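Long-range contact in putative epimerase (Burkholderia cenocepacia, PDB 4LW8), which is a putative NAD(P)-dependent sugar epimerase or dehydratase, probably acting in the synthesis of the lipopolysaccharide O-antigen of the outer membrane: residues A[16-27]-A[38-49]. Residues are numbered along the deposited sequence; the frame is centred on the assembly and turned at random.
Sequences RPSRRAFVTGLT and LQAAGYDVWGTV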
ATOM      1  N   ARG A  16       4.408   2.715 -41.528  1.00 63.88           N
ATOM      2  CA  ARG A  16       4.197   2.783 -40.083  1.00 52.18           C
ATOM      3  C   ARG A  16       4.027   1.387 -39.473  1.00 46.59           C
ATOM      4  O   ARG A  16       3.130   0.643 -39.868  1.00 51.72           O
ATOM      5  CB  ARG A  16       2.976   3.657 -39.783  1.00 45.58           C
ATOM      6  CG  ARG A  16       2.569   3.731 -38.323  1.00 45.55           C
ATOM      7  CD  ARG A  16       1.475   4.777 -38.157  1.00 50.79           C
ATOM      8  NE  ARG A  16       0.995   4.854 -36.782  1.00 46.94           N
ATOM      9  CZ  ARG A  16       0.178   5.797 -36.325  1.00 40.15           C
ATOM     10  NH1 ARG A  16      -0.254   6.762 -37.130  1.00 43.02           N
ATOM     11  NH2 ARG A  16      -0.215   5.767 -35.064  1.00 30.67           N
ATOM     12  N   PRO A  17       4.890   1.029 -38.507  1.00 49.33           N
ATOM     13  CA  PRO A  17       4.916  -0.323 -37.926  1.00 48.13           C
ATOM     14  C   PRO A  17       3.563  -0.753 -37.347  1.00 49.67           C
ATOM     15  O   PRO A  17       2.869   0.044 -36.699  1.00 47.62           O
ATOM     16  CB  PRO A  17       5.966  -0.218 -36.813  1.00 50.86           C
ATOM     17  CG  PRO A  17       6.800   0.977 -37.170  1.00 52.95           C
ATOM     18  CD  PRO A  17       5.870   1.927 -37.872  1.00 51.04           C
ATOM     19  N   SER A  18       3.199  -2.008 -37.594  1.00 49.04           N
ATOM     20  CA  SER A  18       1.957  -2.585 -37.086  1.00 48.12           C
ATOM     21  C   SER A  18       2.009  -2.906 -35.584  1.00 48.93           C
ATOM     22  O   SER A  18       0.985  -2.868 -34.898  1.00 45.02           O
ATOM     23  CB  SER A  18       1.617  -3.846 -37.875  1.00 51.38           C
ATOM     24  OG  SER A  18       2.635  -4.814 -37.723  1.00 56.46           O
ATOM     25  N   ARG A  19       3.194  -3.247 -35.088  1.00 47.88           N
ATOM     26  CA  ARG A  19       3.375  -3.599 -33.680  1.00 51.78           C
ATOM     27  C   ARG A  19       3.410  -2.353 -32.794  1.00 48.14           C
ATOM     28  O   ARG A  19       4.224  -1.455 -33.002  1.00 46.58           O
ATOM     29  CB  ARG A  19       4.658  -4.407 -33.498  1.00 58.26           C
ATOM     30  CG  ARG A  19       4.797  -5.028 -32.128  1.00 62.82           C
ATOM     31  CD  ARG A  19       6.010  -5.940 -32.070  1.00 71.92           C
ATOM     32  NE  ARG A  19       5.949  -6.847 -30.926  1.00 76.75           N
ATOM     33  CZ  ARG A  19       7.009  -7.443 -30.387  1.00 77.37           C
ATOM     34  NH1 ARG A  19       8.222  -7.222 -30.882  1.00 76.10           N
ATOM     35  NH2 ARG A  19       6.853  -8.256 -29.348  1.00 74.52           N
ATOM     36  N   ARG A  20       2.534  -2.302 -31.799  1.00 37.75           N
ATOM     37  CA  ARG A  20       2.351  -1.069 -31.056  1.00 38.37           C
ATOM     38  C   ARG A  20       2.800  -1.148 -29.599  1.00 35.68           C
ATOM     39  O   ARG A  20       2.660  -2.174 -28.926  1.00 32.20           O
ATOM     40  CB  ARG A  20       0.883  -0.643 -31.121  1.00 33.77           C
ATOM     41  CG  ARG A  20       0.427  -0.294 -32.537  1.00 42.54           C
ATOM     42  CD  ARG A  20      -1.068  -0.350 -32.617  1.00 39.52           C
ATOM     43  NE  ARG A  20      -1.625   0.113 -33.879  1.00 41.50           N
ATOM     44  CZ  ARG A  20      -2.857   0.594 -33.971  1.00 39.42           C
ATOM     45  NH1 ARG A  20      -3.596   0.674 -32.873  1.00 37.73           N
ATOM     46  NH2 ARG A  20      -3.342   1.010 -35.130  1.00 44.28           N
ATOM     47  N   ALA A  21       3.352  -0.041 -29.123  1.00 26.99           N
ATOM     48  CA  ALA A  21       3.627   0.122 -27.701  1.00 22.60           C
ATOM     49  C   ALA A  21       2.779   1.261 -27.178  1.00 28.61           C
ATOM     50  O   ALA A  21       2.445   2.187 -27.926  1.00 24.11           O
ATOM     51  CB  ALA A  21       5.091   0.394 -27.459  1.00 27.24           C
ATOM     52  N   PHE A  22       2.431   1.181 -25.895  1.00 22.28           N
ATOM     53  CA  PHE A  22       1.624   2.187 -25.231  1.00 25.45           C
ATOM     54  C   PHE A  22       2.339   2.601 -23.943  1.00 26.09           C
ATOM     55  O   PHE A  22       2.596   1.768 -23.068  1.00 27.44           O
ATOM     56  CB  PHE A  22       0.226   1.627 -24.946  1.00 24.75           C
ATOM     57  CG  PHE A  22      -0.731   2.612 -24.335  1.00 28.03           C
ATOM     58  CD1 PHE A  22      -1.169   3.715 -25.052  1.00 22.89           C
ATOM     59  CD2 PHE A  22      -1.223   2.410 -23.047  1.00 27.35           C
ATOM     60  CE1 PHE A  22      -2.070   4.611 -24.499  1.00 29.58           C
ATOM     61  CE2 PHE A  22      -2.117   3.311 -22.477  1.00 33.52           C
ATOM     62  CZ  PHE A  22      -2.546   4.410 -23.204  1.00 33.64           C
ATOM     63  N   VAL A  23       2.691   3.875 -23.845  1.00 28.95           N
ATOM     64  CA  VAL A  23       3.489   4.372 -22.719  1.00 27.49           C
ATOM     65  C   VAL A  23       2.753   5.471 -21.993  1.00 24.00           C
ATOM     66  O   VAL A  23       2.483   6.508 -22.576  1.00 24.18           O
ATOM     67  CB  VAL A  23       4.852   4.928 -23.181  1.00 23.83           C
ATOM     68  CG1 VAL A  23       5.662   5.406 -21.982  1.00 24.16           C
ATOM     69  CG2 VAL A  23       5.620   3.858 -24.015  1.00 23.14           C
ATOM     70  N   THR A  24       2.414   5.263 -20.725  1.00 25.25           N
ATOM     71  CA  THR A  24       1.830   6.361 -19.971  1.00 26.85           C
ATOM     72  C   THR A  24       2.928   7.353 -19.566  1.00 29.51           C
ATOM     73  O   THR A  24       4.057   6.956 -19.302  1.00 28.81           O
ATOM     74  CB  THR A  24       1.084   5.873 -18.727  1.00 25.82           C
ATOM     75  OG1 THR A  24       2.011   5.244 -17.826  1.00 24.55           O
ATOM     76  CG2 THR A  24      -0.037   4.898 -19.126  1.00 23.95           C
ATOM     77  N   GLY A  25       2.595   8.643 -19.523  1.00 32.99           N
ATOM     78  CA  GLY A  25       3.588   9.668 -19.205  1.00 22.97           C
ATOM     79  C   GLY A  25       4.677   9.700 -20.266  1.00 25.29           C
ATOM     80  O   GLY A  25       5.843   9.943 -19.962  1.00 31.72           O
ATOM     81  N   LEU A  26       4.287   9.442 -21.516  1.00 22.69           N
ATOM     82  CA  LEU A  26       5.227   9.346 -22.632  1.00 24.99           C
ATOM     83  C   LEU A  26       6.090  10.600 -22.824  1.00 32.90           C
ATOM     84  O   LEU A  26       7.263  10.486 -23.200  1.00 28.86           O
ATOM     85  CB  LEU A  26       4.468   9.064 -23.942  1.00 24.24           C
ATOM     86  CG  LEU A  26       5.263   9.020 -25.255  1.00 29.62           C
ATOM     87  CD1 LEU A  26       6.450   8.065 -25.161  1.00 28.71           C
ATOM     88  CD2 LEU A  26       4.362   8.613 -26.409  1.00 30.13           C
ATOM     89  N   THR A  27       5.534  11.788 -22.576  1.00 25.72           N
ATOM     90  CA  THR A  27       6.291  13.013 -22.866  1.00 29.03           C
ATOM     91  C   THR A  27       7.096  13.513 -21.656  1.00 25.57           C
ATOM     92  O   THR A  27       7.726  14.553 -21.716  1.00 27.20           O
ATOM     93  CB  THR A  27       5.380  14.160 -23.381  1.00 29.60           C
ATOM     94  OG1 THR A  27       4.380  14.471 -22.404  1.00 30.40           O
ATOM     95  CG2 THR A  27       4.698  13.745 -24.692  1.00 31.35           C
ATOM     96  N   LEU A  38      11.953   1.979 -27.721  1.00 31.24           N
ATOM     97  CA  LEU A  38      10.877   1.217 -28.344  1.00 27.97           C
ATOM     98  C   LEU A  38      10.829   1.386 -29.863  1.00 35.34           C
ATOM     99  O   LEU A  38      10.630   0.417 -30.587  1.00 33.86           O
ATOM    100  CB  LEU A  38       9.529   1.615 -27.748  1.00 25.88           C
ATOM    101  CG  LEU A  38       9.301   1.119 -26.312  1.00 32.71           C
ATOM    102  CD1 LEU A  38       8.131   1.842 -25.704  1.00 25.93           C
ATOM    103  CD2 LEU A  38       9.060  -0.389 -26.293  1.00 29.13           C
ATOM    104  N   GLN A  39      10.993   2.616 -30.337  1.00 31.72           N
ATOM    105  CA  GLN A  39      11.014   2.880 -31.769  1.00 35.77           C
ATOM    106  C   GLN A  39      12.136   2.129 -32.469  1.00 37.56           C
ATOM    107  O   GLN A  39      11.937   1.565 -33.544  1.00 40.00           O
ATOM    108  CB  GLN A  39      11.143   4.383 -32.028  1.00 40.98           C
ATOM    109  CG  GLN A  39       9.817   5.125 -31.923  1.00 39.71           C
ATOM    110  CD  GLN A  39       9.984   6.625 -31.928  1.00 44.29           C
ATOM    111  OE1 GLN A  39      11.099   7.141 -31.823  1.00 46.78           O
ATOM    112  NE2 GLN A  39       8.877   7.341 -32.064  1.00 48.55           N
ATOM    113  N   ALA A  40      13.315   2.108 -31.854  1.00 37.04           N
ATOM    114  CA  ALA A  40      14.461   1.389 -32.420  1.00 42.06           C
ATOM    115  C   ALA A  40      14.254  -0.120 -32.381  1.00 38.70           C
ATOM    116  O   ALA A  40      14.832  -0.845 -33.177  1.00 40.95           O
ATOM    117  CB  ALA A  40      15.746   1.760 -31.690  1.00 42.17           C
ATOM    118  N   ALA A  41      13.438  -0.595 -31.447  1.00 36.52           N
ATOM    119  CA  ALA A  41      13.120  -2.017 -31.376  1.00 38.45           C
ATOM    120  C   ALA A  41      11.973  -2.357 -32.325  1.00 44.84           C
ATOM    121  O   ALA A  41      11.514  -3.498 -32.366  1.00 47.53           O
ATOM    122  CB  ALA A  41      12.768  -2.417 -29.961  1.00 34.64           C
ATOM    123  N   GLY A  42      11.494  -1.350 -33.053  1.00 41.65           N
ATOM    124  CA  GLY A  42      10.512  -1.544 -34.107  1.00 43.63           C
ATOM    125  C   GLY A  42       9.049  -1.301 -33.767  1.00 43.05           C
ATOM    126  O   GLY A  42       8.183  -1.644 -34.565  1.00 43.65           O
ATOM    127  N   TYR A  43       8.761  -0.707 -32.608  1.00 33.27           N
ATOM    128  CA  TYR A  43       7.371  -0.437 -32.227  1.00 33.12           C
ATOM    129  C   TYR A  43       6.820   0.872 -32.798  1.00 36.75           C
ATOM    130  O   TYR A  43       7.555   1.837 -32.999  1.00 39.79           O
ATOM    131  CB  TYR A  43       7.216  -0.377 -30.702  1.00 28.48           C
ATOM    132  CG  TYR A  43       7.366  -1.696 -29.967  1.00 35.43           C
ATOM    133  CD1 TYR A  43       6.260  -2.505 -29.707  1.00 31.18           C
ATOM    134  CD2 TYR A  43       8.613  -2.125 -29.516  1.00 34.51           C
ATOM    135  CE1 TYR A  43       6.396  -3.719 -29.029  1.00 34.28           C
ATOM    136  CE2 TYR A  43       8.760  -3.328 -28.834  1.00 34.05           C
ATOM    137  CZ  TYR A  43       7.651  -4.124 -28.598  1.00 34.98           C
ATOM    138  OH  TYR A  43       7.803  -5.319 -27.930  1.00 37.15           O
ATOM    139  N   ASP A  44       5.516   0.893 -33.045  1.00 33.55           N
ATOM    140  CA  ASP A  44       4.777   2.137 -33.225  1.00 33.25           C
ATOM    141  C   ASP A  44       4.403   2.620 -31.832  1.00 31.38           C
ATOM    142  O   ASP A  44       3.606   1.983 -31.145  1.00 34.51           O
ATOM    143  CB  ASP A  44       3.530   1.923 -34.101  1.00 33.22           C
ATOM    144  CG  ASP A  44       2.725   3.203 -34.326  1.00 38.41           C
ATOM    145  OD1 ASP A  44       3.265   4.320 -34.138  1.00 42.97           O
ATOM    146  OD2 ASP A  44       1.537   3.087 -34.706  1.00 42.06           O
ATOM    147  N   VAL A  45       4.992   3.728 -31.399  1.00 27.22           N
ATOM    148  CA  VAL A  45       4.829   4.166 -30.016  1.00 25.44           C
ATOM    149  C   VAL A  45       3.636   5.097 -29.851  1.00 28.22           C
ATOM    150  O   VAL A  45       3.572   6.154 -30.487  1.00 30.20           O
ATOM    151  CB  VAL A  45       6.109   4.863 -29.498  1.00 30.20           C
ATOM    152  CG1 VAL A  45       5.918   5.373 -28.073  1.00 25.88           C
ATOM    153  CG2 VAL A  45       7.276   3.907 -29.556  1.00 29.26           C
ATOM    154  N   TRP A  46       2.677   4.665 -29.027  1.00 31.16           N
ATOM    155  CA  TRP A  46       1.540   5.486 -28.585  1.00 24.78           C
ATOM    156  C   TRP A  46       1.738   5.824 -27.114  1.00 28.01           C
ATOM    157  O   TRP A  46       2.487   5.146 -26.427  1.00 27.09           O
ATOM    158  CB  TRP A  46       0.200   4.764 -28.734  1.00 24.02           C
ATOM    159  CG  TRP A  46      -0.201   4.366 -30.115  1.00 23.62           C
ATOM    160  CD1 TRP A  46       0.594   3.811 -31.082  1.00 24.77           C
ATOM    161  CD2 TRP A  46      -1.507   4.470 -30.682  1.00 24.23           C
ATOM    162  NE1 TRP A  46      -0.134   3.583 -32.219  1.00 27.55           N
ATOM    163  CE2 TRP A  46      -1.432   3.969 -31.999  1.00 32.34           C
ATOM    164  CE3 TRP A  46      -2.732   4.950 -30.208  1.00 26.75           C
ATOM    165  CZ2 TRP A  46      -2.539   3.933 -32.854  1.00 31.46           C
ATOM    166  CZ3 TRP A  46      -3.828   4.911 -31.056  1.00 28.43           C
ATOM    167  CH2 TRP A  46      -3.723   4.400 -32.363  1.00 27.97           C
ATOM    168  N   GLY A  47       1.061   6.848 -26.614  1.00 25.41           N
ATOM    169  CA  GLY A  47       1.186   7.157 -25.203  1.00 27.88           C
ATOM    170  C   GLY A  47       0.208   8.204 -24.726  1.00 34.84           C
ATOM    171  O   GLY A  47      -0.489   8.808 -25.537  1.00 31.81           O
ATOM    172  N   THR A  48       0.156   8.430 -23.413  1.00 25.96           N
ATOM    173  CA  THR A  48      -0.777   9.406 -22.870  1.00 25.98           C
ATOM    174  C   THR A  48      -0.078  10.721 -22.548  1.00 30.02           C
ATOM    175  O   THR A  48       1.115  10.727 -22.260  1.00 26.68           O
ATOM    176  CB  THR A  48      -1.474   8.883 -21.599  1.00 31.35           C
ATOM    177  OG1 THR A  48      -0.498   8.671 -20.562  1.00 28.32           O
ATOM    178  CG2 THR A  48      -2.198   7.568 -21.898  1.00 29.27           C
ATOM    179  N   VAL A  49      -0.833  11.817 -22.640  1.00 27.30           N
ATOM    180  CA  VAL A  49      -0.431  13.135 -22.154  1.00 23.99           C
ATOM    181  C   VAL A  49      -1.575  13.705 -21.325  1.00 30.56           C
ATOM    182  O   VAL A  49      -2.715  13.273 -21.468  1.00 31.39           O
ATOM    183  CB  VAL A  49      -0.116  14.126 -23.309  1.00 37.54           C
ATOM    184  CG1 VAL A  49       1.073  13.655 -24.124  1.00 35.07           C
ATOM    185  CG2 VAL A  49      -1.350  14.316 -24.182  1.00 26.23           C
TER
HETATM  186  O   HOH W   1       0.398   0.782 -35.770  1.00 32.58           O
HETATM  187  O   HOH W   2       9.097  -5.117 -32.541  1.00 54.58           O
HETATM  188  O   HOH W   3       3.181  12.452 -21.218  1.00 32.26           O
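Asp44 OD2 is gripped side-on by two nitrogens of Arg16, NE 2.8 Å from Asp44 OD2 on a nearly straight bond and NH2 on a more bent one, in a salt bridge whose guanidinium stands at 90° to the carboxylate. Trp46 NE1 donates to the same oxygen from well above the carboxylate plane, and water 1 ties it to Pro17 O and Arg20 NE. So many donors probably favour the ionised acid. This knot sits at the start of the first beta-alpha-beta unit of the Rossmann fold, where strands 20-24 and 44-49 run parallel, joined by helix 29-40. Their backbones zip together from Asp44 N to Arg19 O (2.7 Å) through to Thr48 N on Val23 O.

On the face with Asp44, Trp46 CZ2 lies over one face of the Arg20 guanidinium, toward its rim, 3.4 Å from Arg20 NH1, with the planes 31° apart; that nitrogen also bonds to Ala84 O. Phe22 CZ reaches 3.4 Å from Thr48 CG2, its ring swung opposite the main-chain N (chi1 -176°).

The other face is greasy: Leu38 CD1, from the helix, touches Ala21 CB and meets Val23 CG2 tip to tip at 3.6 Å. At the start of the strands, Tyr43 OH sits over the centre of the poorly ordered Arg19 guanidinium, which is salt-bridged to Asp87. Where the type II turn from Val23 to Leu26 ends, bare Gly47 makes room for Leu26, whose CD2 rests 3.7 Å from Gly47 CA.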